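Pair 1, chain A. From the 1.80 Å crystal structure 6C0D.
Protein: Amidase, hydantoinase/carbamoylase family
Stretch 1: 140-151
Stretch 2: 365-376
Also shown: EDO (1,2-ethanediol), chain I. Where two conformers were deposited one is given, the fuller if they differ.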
# COMPACT_ATOMS: atom_id res chain seq x y z
N SER A 140 21.71 1.69 16.78
CA SER A 140 21.47 0.35 17.29
C SER A 140 22.76 -0.30 17.77
O SER A 140 23.82 -0.20 17.14
CB SER A 140 20.81 -0.52 16.22
OG SER A 140 19.48 -0.08 15.97
N PHE A 141 22.66 -0.97 18.92
CA PHE A 141 23.75 -1.71 19.57
C PHE A 141 24.92 -0.80 19.95
O PHE A 141 26.06 -1.25 20.04
CB PHE A 141 24.25 -2.87 18.71
CG PHE A 141 23.16 -3.78 18.21
CD1 PHE A 141 22.49 -4.63 19.07
CD2 PHE A 141 22.82 -3.80 16.86
CE1 PHE A 141 21.49 -5.48 18.61
CE2 PHE A 141 21.82 -4.63 16.39
CZ PHE A 141 21.16 -5.48 17.27
N LEU A 142 24.64 0.49 20.19
CA LEU A 142 25.70 1.42 20.58
C LEU A 142 26.52 0.87 21.74
O LEU A 142 27.76 0.93 21.72
CB LEU A 142 25.10 2.78 20.95
CG LEU A 142 26.07 3.83 21.49
CD1 LEU A 142 27.07 4.27 20.42
CD2 LEU A 142 25.33 5.03 22.06
N GLY A 143 25.86 0.30 22.74
CA GLY A 143 26.58 -0.12 23.94
C GLY A 143 27.47 -1.33 23.71
O GLY A 143 28.64 -1.34 24.12
N SER A 144 26.94 -2.37 23.07
CA SER A 144 27.76 -3.56 22.85
C SER A 144 28.86 -3.28 21.82
O SER A 144 29.97 -3.81 21.96
CB SER A 144 26.90 -4.76 22.46
OG SER A 144 26.02 -4.46 21.39
N ARG A 145 28.58 -2.44 20.82
CA ARG A 145 29.62 -2.02 19.89
C ARG A 145 30.73 -1.26 20.61
O ARG A 145 31.93 -1.50 20.35
CB ARG A 145 29.01 -1.13 18.79
CG ARG A 145 28.16 -1.87 17.76
CD ARG A 145 27.16 -0.91 17.10
NE ARG A 145 27.81 0.28 16.53
CZ ARG A 145 27.22 1.46 16.38
NH1 ARG A 145 25.96 1.63 16.77
NH2 ARG A 145 27.89 2.48 15.86
N SER A 146 30.36 -0.32 21.48
CA SER A 146 31.35 0.43 22.24
C SER A 146 32.19 -0.49 23.11
O SER A 146 33.42 -0.35 23.17
CB SER A 146 30.67 1.48 23.11
OG SER A 146 31.60 2.14 23.95
N PHE A 147 31.54 -1.44 23.78
CA PHE A 147 32.24 -2.36 24.67
C PHE A 147 33.30 -3.17 23.94
O PHE A 147 34.46 -3.25 24.39
CB PHE A 147 31.20 -3.28 25.32
CG PHE A 147 31.78 -4.30 26.25
CD1 PHE A 147 32.39 -3.90 27.43
CD2 PHE A 147 31.69 -5.65 25.96
CE1 PHE A 147 32.92 -4.85 28.30
CE2 PHE A 147 32.21 -6.60 26.82
CZ PHE A 147 32.83 -6.20 28.00
N VAL A 148 32.95 -3.77 22.80
CA VAL A 148 33.92 -4.60 22.08
C VAL A 148 34.87 -3.79 21.23
O VAL A 148 35.76 -4.37 20.59
CB VAL A 148 33.22 -5.66 21.20
CG1 VAL A 148 32.24 -6.49 22.04
CG2 VAL A 148 32.51 -5.03 20.02
N GLY A 149 34.73 -2.47 21.19
CA GLY A 149 35.65 -1.66 20.41
C GLY A 149 35.33 -1.57 18.94
O GLY A 149 36.19 -1.15 18.16
N ASP A 150 34.12 -1.95 18.52
CA ASP A 150 33.67 -1.69 17.16
C ASP A 150 33.55 -0.18 16.93
O ASP A 150 33.53 0.62 17.87
CB ASP A 150 32.32 -2.38 16.89
CG ASP A 150 32.44 -3.90 16.74
OD1 ASP A 150 33.57 -4.42 16.63
OD2 ASP A 150 31.38 -4.58 16.73
N ALA A 151 33.46 0.21 15.66
CA ALA A 151 33.44 1.63 15.32
C ALA A 151 32.17 2.31 15.83
O ALA A 151 31.06 1.84 15.57
CB ALA A 151 33.56 1.82 13.81
N ALA A 365 15.53 -13.13 16.27
CA ALA A 365 15.69 -11.69 16.45
C ALA A 365 17.14 -11.37 16.78
O ALA A 365 17.89 -12.23 17.24
CB ALA A 365 14.79 -11.17 17.58
N SER A 366 17.52 -10.11 16.57
CA SER A 366 18.87 -9.67 16.87
C SER A 366 18.99 -9.23 18.33
O SER A 366 18.01 -8.85 18.97
CB SER A 366 19.28 -8.53 15.94
OG SER A 366 18.37 -7.45 15.97
N HIS A 367 20.21 -9.29 18.86
CA HIS A 367 20.50 -9.02 20.26
C HIS A 367 21.94 -8.53 20.38
O HIS A 367 22.75 -8.75 19.49
CB HIS A 367 20.36 -10.26 21.16
CG HIS A 367 19.02 -10.91 21.07
ND1 HIS A 367 17.90 -10.37 21.67
CD2 HIS A 367 18.60 -12.05 20.46
CE1 HIS A 367 16.85 -11.14 21.42
NE2 HIS A 367 17.25 -12.17 20.69
N ASP A 368 22.24 -7.87 21.50
CA ASP A 368 23.62 -7.50 21.80
C ASP A 368 24.57 -8.69 21.70
O ASP A 368 25.74 -8.53 21.33
CB ASP A 368 23.73 -6.88 23.19
CG ASP A 368 23.10 -5.50 23.25
OD1 ASP A 368 23.53 -4.63 22.48
OD2 ASP A 368 22.17 -5.31 24.07
N ALA A 369 24.09 -9.89 22.02
CA ALA A 369 24.95 -11.08 21.97
C ALA A 369 25.53 -11.30 20.58
O ALA A 369 26.61 -11.90 20.45
CB ALA A 369 24.17 -12.32 22.40
N GLN A 370 24.84 -10.87 19.52
CA GLN A 370 25.40 -11.08 18.19
C GLN A 370 26.65 -10.23 17.98
O GLN A 370 27.52 -10.60 17.19
CB GLN A 370 24.35 -10.79 17.11
CG GLN A 370 24.20 -9.34 16.77
CD GLN A 370 22.97 -9.10 15.92
OE1 GLN A 370 22.00 -9.84 16.02
NE2 GLN A 370 23.02 -8.08 15.07
N VAL A 371 26.72 -9.07 18.64
CA VAL A 371 27.92 -8.23 18.57
C VAL A 371 29.03 -8.81 19.43
O VAL A 371 30.19 -8.90 19.01
CB VAL A 371 27.56 -6.79 18.99
CG1 VAL A 371 28.83 -5.93 19.18
CG2 VAL A 371 26.61 -6.15 17.97
N ILE A 372 28.69 -9.19 20.66
CA ILE A 372 29.72 -9.63 21.61
C ILE A 372 30.31 -10.97 21.18
O ILE A 372 31.52 -11.20 21.34
CB ILE A 372 29.11 -9.66 23.03
CG1 ILE A 372 28.87 -8.22 23.49
CG2 ILE A 372 30.04 -10.41 24.02
CD1 ILE A 372 27.83 -8.10 24.56
N ALA A 373 29.49 -11.84 20.59
CA ALA A 373 29.93 -13.19 20.23
C ALA A 373 31.07 -13.20 19.22
O ALA A 373 31.79 -14.20 19.13
CB ALA A 373 28.76 -14.00 19.65
N GLN A 374 31.23 -12.12 18.45
CA GLN A 374 32.32 -12.06 17.49
C GLN A 374 33.66 -11.78 18.16
O GLN A 374 34.69 -11.84 17.48
CB GLN A 374 31.96 -11.01 16.42
CG GLN A 374 30.53 -11.25 15.84
CD GLN A 374 30.05 -10.20 14.82
OE1 GLN A 374 30.85 -9.58 14.13
NE2 GLN A 374 28.72 -10.02 14.73
N HIS A 375 33.68 -11.52 19.47
CA HIS A 375 34.90 -11.17 20.19
C HIS A 375 35.24 -12.12 21.33
O HIS A 375 36.42 -12.39 21.56
CB HIS A 375 34.80 -9.75 20.74
CG HIS A 375 34.68 -8.72 19.67
ND1 HIS A 375 35.76 -8.03 19.17
CD2 HIS A 375 33.60 -8.29 18.97
CE1 HIS A 375 35.35 -7.21 18.21
NE2 HIS A 375 34.05 -7.35 18.07
N ILE A 376 34.24 -12.60 22.06
CA ILE A 376 34.44 -13.59 23.11
C ILE A 376 33.31 -14.61 23.04
O ILE A 376 32.26 -14.34 22.45
CB ILE A 376 34.49 -12.95 24.52
CG1 ILE A 376 33.16 -12.25 24.84
CG2 ILE A 376 35.72 -12.02 24.69
CD1 ILE A 376 33.06 -11.85 26.31
C1 EDO I . 34.81 -15.27 20.01
O1 EDO I . 34.20 -15.63 18.77
C2 EDO I . 35.61 -16.44 20.56
O2 EDO I . 34.78 -17.61 20.56
O HOH W 1 23.94 -2.00 22.82
O HOH W 2 31.31 -7.42 16.67
O HOH W 3 33.04 -6.88 14.39

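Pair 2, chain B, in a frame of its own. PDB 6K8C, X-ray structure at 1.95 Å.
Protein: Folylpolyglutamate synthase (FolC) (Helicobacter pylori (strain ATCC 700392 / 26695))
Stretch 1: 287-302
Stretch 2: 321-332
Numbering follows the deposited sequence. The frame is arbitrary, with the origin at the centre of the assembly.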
# COMPACT_ATOMS: atom_id res chain seq x y z
N GLY B 287 -2.34 -2.84 9.19
CA GLY B 287 -3.49 -3.55 8.67
C GLY B 287 -4.75 -3.39 9.52
O GLY B 287 -4.74 -2.82 10.60
N HIS B 288 -5.86 -3.90 8.98
CA HIS B 288 -7.08 -4.09 9.77
C HIS B 288 -7.94 -5.09 9.00
O HIS B 288 -8.76 -4.71 8.17
CB HIS B 288 -7.84 -2.80 10.03
CG HIS B 288 -8.89 -2.95 11.08
ND1 HIS B 288 -10.08 -3.62 10.86
CD2 HIS B 288 -8.93 -2.56 12.38
CE1 HIS B 288 -10.80 -3.61 11.96
NE2 HIS B 288 -10.12 -2.97 12.90
N ASN B 289 -7.72 -6.37 9.29
CA ASN B 289 -8.34 -7.47 8.56
C ASN B 289 -8.31 -8.69 9.44
O ASN B 289 -7.36 -8.87 10.20
CB ASN B 289 -7.57 -7.76 7.26
CG ASN B 289 -8.41 -7.51 6.03
OD1 ASN B 289 -9.46 -6.88 6.09
ND2 ASN B 289 -7.94 -8.02 4.89
N PRO B 290 -9.33 -9.55 9.36
CA PRO B 290 -9.23 -10.84 10.05
C PRO B 290 -7.98 -11.60 9.66
O PRO B 290 -7.36 -12.25 10.51
CB PRO B 290 -10.51 -11.57 9.62
CG PRO B 290 -11.46 -10.47 9.29
CD PRO B 290 -10.62 -9.39 8.68
N HIS B 291 -7.57 -11.52 8.40
CA HIS B 291 -6.39 -12.25 7.96
C HIS B 291 -5.12 -11.72 8.61
O HIS B 291 -4.29 -12.50 9.10
CB HIS B 291 -6.27 -12.21 6.44
CG HIS B 291 -5.20 -13.11 5.90
ND1 HIS B 291 -5.42 -14.44 5.64
CD2 HIS B 291 -3.90 -12.87 5.62
CE1 HIS B 291 -4.30 -14.99 5.20
NE2 HIS B 291 -3.36 -14.06 5.18
N SER B 292 -4.94 -10.40 8.62
CA SER B 292 -3.74 -9.87 9.27
C SER B 292 -3.81 -10.02 10.78
O SER B 292 -2.79 -10.26 11.42
CB SER B 292 -3.52 -8.40 8.88
OG SER B 292 -4.64 -7.59 9.17
N ALA B 293 -5.01 -9.92 11.36
CA ALA B 293 -5.13 -10.09 12.80
C ALA B 293 -4.72 -11.49 13.23
O ALA B 293 -4.03 -11.65 14.25
CB ALA B 293 -6.56 -9.78 13.25
N LYS B 294 -5.10 -12.51 12.46
CA LYS B 294 -4.67 -13.86 12.76
C LYS B 294 -3.16 -13.99 12.68
O LYS B 294 -2.53 -14.61 13.54
CB LYS B 294 -5.35 -14.86 11.82
CG LYS B 294 -6.83 -15.05 12.07
CD LYS B 294 -7.45 -15.99 11.05
CE LYS B 294 -8.91 -16.26 11.37
NZ LYS B 294 -9.62 -16.92 10.24
N ALA B 295 -2.55 -13.38 11.65
CA ALA B 295 -1.11 -13.46 11.49
C ALA B 295 -0.38 -12.73 12.61
O ALA B 295 0.69 -13.16 13.06
CB ALA B 295 -0.70 -12.90 10.13
N LEU B 296 -0.93 -11.60 13.07
CA LEU B 296 -0.28 -10.88 14.15
C LEU B 296 -0.42 -11.61 15.47
O LEU B 296 0.51 -11.60 16.30
CB LEU B 296 -0.86 -9.47 14.25
CG LEU B 296 -0.36 -8.58 13.11
CD1 LEU B 296 -1.34 -7.48 12.84
CD2 LEU B 296 1.01 -8.00 13.44
N LYS B 297 -1.56 -12.26 15.70
CA LYS B 297 -1.70 -13.12 16.87
C LYS B 297 -0.60 -14.17 16.90
O LYS B 297 0.05 -14.39 17.93
CB LYS B 297 -3.08 -13.78 16.88
CG LYS B 297 -3.20 -14.92 17.89
CD LYS B 297 -4.66 -15.15 18.32
CE LYS B 297 -5.49 -15.80 17.21
NZ LYS B 297 -6.90 -16.10 17.66
N GLU B 298 -0.35 -14.82 15.76
CA GLU B 298 0.69 -15.83 15.69
C GLU B 298 2.07 -15.22 15.91
O GLU B 298 2.92 -15.81 16.58
CB GLU B 298 0.64 -16.55 14.34
CG GLU B 298 -0.50 -17.55 14.19
CD GLU B 298 -0.80 -18.30 15.48
OE1 GLU B 298 -1.93 -18.19 15.99
OE2 GLU B 298 0.11 -19.00 15.98
N GLU B 299 2.30 -14.02 15.36
CA GLU B 299 3.59 -13.37 15.56
C GLU B 299 3.75 -12.88 16.99
O GLU B 299 4.87 -12.87 17.52
CB GLU B 299 3.75 -12.22 14.57
CG GLU B 299 4.36 -12.66 13.25
CD GLU B 299 5.87 -12.64 13.27
OE1 GLU B 299 6.47 -13.72 13.43
OE2 GLU B 299 6.46 -11.55 13.12
N ILE B 300 2.66 -12.46 17.64
CA ILE B 300 2.73 -12.11 19.05
C ILE B 300 3.13 -13.33 19.88
O ILE B 300 3.94 -13.22 20.81
CB ILE B 300 1.39 -11.52 19.52
CG1 ILE B 300 1.21 -10.10 18.99
CG2 ILE B 300 1.31 -11.53 21.03
CD1 ILE B 300 -0.21 -9.57 19.17
N LYS B 301 2.56 -14.49 19.57
CA LYS B 301 2.93 -15.71 20.29
C LYS B 301 4.41 -16.02 20.12
O LYS B 301 5.09 -16.37 21.09
CB LYS B 301 2.08 -16.89 19.82
CG LYS B 301 0.59 -16.76 20.09
CD LYS B 301 -0.17 -17.87 19.37
CE LYS B 301 -1.60 -18.01 19.88
NZ LYS B 301 -2.36 -19.02 19.08
N ARG B 302 4.92 -15.92 18.90
CA ARG B 302 6.33 -16.22 18.66
C ARG B 302 7.23 -15.22 19.36
O ARG B 302 8.19 -15.60 20.04
CB ARG B 302 6.61 -16.23 17.15
CG ARG B 302 8.09 -16.38 16.81
CD ARG B 302 8.33 -16.34 15.31
NE ARG B 302 8.16 -15.00 14.75
CZ ARG B 302 9.17 -14.17 14.47
NH1 ARG B 302 8.92 -12.97 13.96
NH2 ARG B 302 10.42 -14.54 14.71
N PHE B 321 -15.25 -5.71 15.52
CA PHE B 321 -15.60 -6.78 16.45
C PHE B 321 -14.81 -8.05 16.15
O PHE B 321 -14.18 -8.62 17.05
CB PHE B 321 -17.11 -7.05 16.38
CG PHE B 321 -17.54 -8.25 17.16
CD1 PHE B 321 -17.80 -8.15 18.52
CD2 PHE B 321 -17.68 -9.49 16.54
CE1 PHE B 321 -18.20 -9.26 19.25
CE2 PHE B 321 -18.07 -10.60 17.27
CZ PHE B 321 -18.32 -10.48 18.62
N LEU B 322 -14.84 -8.50 14.90
CA LEU B 322 -14.17 -9.75 14.56
C LEU B 322 -12.67 -9.65 14.76
O LEU B 322 -12.04 -10.59 15.27
CB LEU B 322 -14.50 -10.13 13.11
CG LEU B 322 -13.92 -11.45 12.60
CD1 LEU B 322 -14.21 -12.57 13.59
CD2 LEU B 322 -14.47 -11.77 11.22
N VAL B 323 -12.07 -8.53 14.37
CA VAL B 323 -10.63 -8.36 14.50
C VAL B 323 -10.22 -8.43 15.96
O VAL B 323 -9.26 -9.12 16.33
CB VAL B 323 -10.19 -7.04 13.83
CG1 VAL B 323 -8.87 -6.55 14.42
CG2 VAL B 323 -10.09 -7.24 12.32
N LEU B 324 -10.95 -7.72 16.83
CA LEU B 324 -10.64 -7.75 18.26
C LEU B 324 -10.92 -9.12 18.86
O LEU B 324 -10.22 -9.55 19.79
CB LEU B 324 -11.42 -6.66 18.98
CG LEU B 324 -11.04 -5.23 18.56
CD1 LEU B 324 -12.09 -4.23 18.99
CD2 LEU B 324 -9.68 -4.87 19.13
N GLU B 325 -11.96 -9.81 18.38
CA GLU B 325 -12.22 -11.16 18.86
C GLU B 325 -11.08 -12.10 18.50
O GLU B 325 -10.69 -12.96 19.31
CB GLU B 325 -13.54 -11.67 18.29
CG GLU B 325 -13.97 -13.02 18.85
CD GLU B 325 -15.20 -13.58 18.15
OE1 GLU B 325 -15.15 -13.81 16.92
OE2 GLU B 325 -16.22 -13.78 18.84
N ILE B 326 -10.52 -11.95 17.30
CA ILE B 326 -9.39 -12.77 16.89
C ILE B 326 -8.17 -12.49 17.76
O ILE B 326 -7.44 -13.41 18.17
CB ILE B 326 -9.09 -12.55 15.40
CG1 ILE B 326 -10.16 -13.25 14.54
CG2 ILE B 326 -7.69 -13.04 15.04
CD1 ILE B 326 -10.30 -12.66 13.15
N LEU B 327 -7.94 -11.21 18.09
CA LEU B 327 -6.74 -10.85 18.85
C LEU B 327 -6.90 -11.11 20.34
O LEU B 327 -5.89 -11.31 21.03
CB LEU B 327 -6.39 -9.38 18.62
CG LEU B 327 -5.86 -9.07 17.21
CD1 LEU B 327 -5.90 -7.57 16.93
CD2 LEU B 327 -4.45 -9.61 17.08
N LYS B 328 -8.13 -11.11 20.85
CA LYS B 328 -8.35 -11.22 22.29
C LYS B 328 -7.55 -12.32 22.99
O LYS B 328 -7.04 -12.06 24.10
CB LYS B 328 -9.85 -11.43 22.58
CG LYS B 328 -10.15 -11.51 24.07
CD LYS B 328 -11.62 -11.74 24.36
CE LYS B 328 -11.84 -11.93 25.85
NZ LYS B 328 -13.25 -12.30 26.14
N PRO B 329 -7.38 -13.53 22.44
CA PRO B 329 -6.62 -14.56 23.17
C PRO B 329 -5.20 -14.16 23.53
O PRO B 329 -4.62 -14.78 24.43
CB PRO B 329 -6.64 -15.75 22.21
CG PRO B 329 -7.91 -15.59 21.47
CD PRO B 329 -8.06 -14.10 21.26
N VAL B 330 -4.60 -13.16 22.88
CA VAL B 330 -3.24 -12.75 23.21
C VAL B 330 -3.19 -11.31 23.73
O VAL B 330 -2.10 -10.75 23.84
CB VAL B 330 -2.29 -12.92 22.01
CG1 VAL B 330 -2.14 -14.39 21.64
CG2 VAL B 330 -2.75 -12.10 20.82
N ILE B 331 -4.33 -10.71 24.05
CA ILE B 331 -4.41 -9.31 24.43
C ILE B 331 -5.01 -9.22 25.83
O ILE B 331 -6.11 -9.72 26.07
CB ILE B 331 -5.24 -8.49 23.44
CG1 ILE B 331 -4.57 -8.47 22.06
CG2 ILE B 331 -5.42 -7.06 23.95
CD1 ILE B 331 -3.15 -7.89 22.09
N LYS B 332 -4.29 -8.56 26.74
CA LYS B 332 -4.78 -8.37 28.10
C LYS B 332 -5.44 -7.02 28.32
O LYS B 332 -6.19 -6.87 29.28
CB LYS B 332 -3.64 -8.55 29.11
CG LYS B 332 -2.55 -7.47 29.04
CD LYS B 332 -1.39 -7.83 29.95
CE LYS B 332 -0.30 -6.77 29.91
NZ LYS B 332 0.81 -7.13 30.84

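Two helices that run side by side in nearly the same direction leave a narrow seam between them, and very different side chains can fill it. In pair 1, helices 142-148 and 368-372 approach to 8.9 Å with 15° between their directions; in pair 2, helices 290-302 and 321-327 also approach to 8.9 Å, at 17°. Fourteen central residues superpose with an RMSD of 0.5 Å, so the comparison is one of side chains on a common scaffold.

The closest match in the seam is A:Ser144 with B:Ala293, facing A:Asp368 in pair 1 and in contact with B:Val323 in pair 2. All four positions are buried, and both A:Ser144 and B:Ala293 are small. In pair 1 the solution is polar: A:Ser144 OG donates a hydrogen bond to A:Asp368 OD1 at 2.7 Å, and the oxygen of water 1 accepts from A:Ser144 N at 3.0 Å and donates to A:Asp368 OD1 at 2.7 Å. The carboxylate thus receives protons from both the hydroxyl and the water. In pair 2 the same place is apolar, with B:Ala293 CB 4.1 Å from B:Val323 CG1.

One turn along the second helix, A:Val371 matches B:Ile326, and both point toward the partner. A:Val371 CG1 lies 3.9 Å from A:Val148 CG2, and its CG2 lies 4.1 Å from A:Phe141 CB. The longer B:Ile326 sits as a knob among B:Pro290, B:Ala293, B:Lys294 and B:Lys297, its CD1 reaching B:Pro290 CB at 3.7 Å. Next to it, A:Ile372 and B:Leu327 start sideways but bring their ends nearer: A:Ile372 CD1 is 4.1 Å from A:Ser144 CB, and B:Leu327 CG is 4.1 Å from B:Ala293 CB.

At the start of the first helix, A:Phe141 matches B:Pro290. The aromatic ring spreads across several partners, with A:Asp368 OD1 at its edge, 3.6 Å from A:Phe141 CD1. The compact proline also meets several partners, among them B:Leu322, with B:Pro290 CG 3.8 Å from B:Leu322 CD2.

At the other end, A:Val148 matches B:Lys297, and A:His375 matches B:Val330. Here the balance of polarity partly reverses. A:Val148 CB lies over the face of the A:His375 ring, 3.6 Å from its centroid, while A:His375 NE2 makes a weak 3.3 Å hydrogen bond to A:Asp150 OD1. B:Lys297 serves two purposes: its CG packs 3.9 Å from B:Val330 CG1, and its NZ donates a 2.8 Å hydrogen bond to B:Ile326 O. In these two pairs a shared backbone brings matched positions together, but does not decide whether they meet through polar or apolar groups.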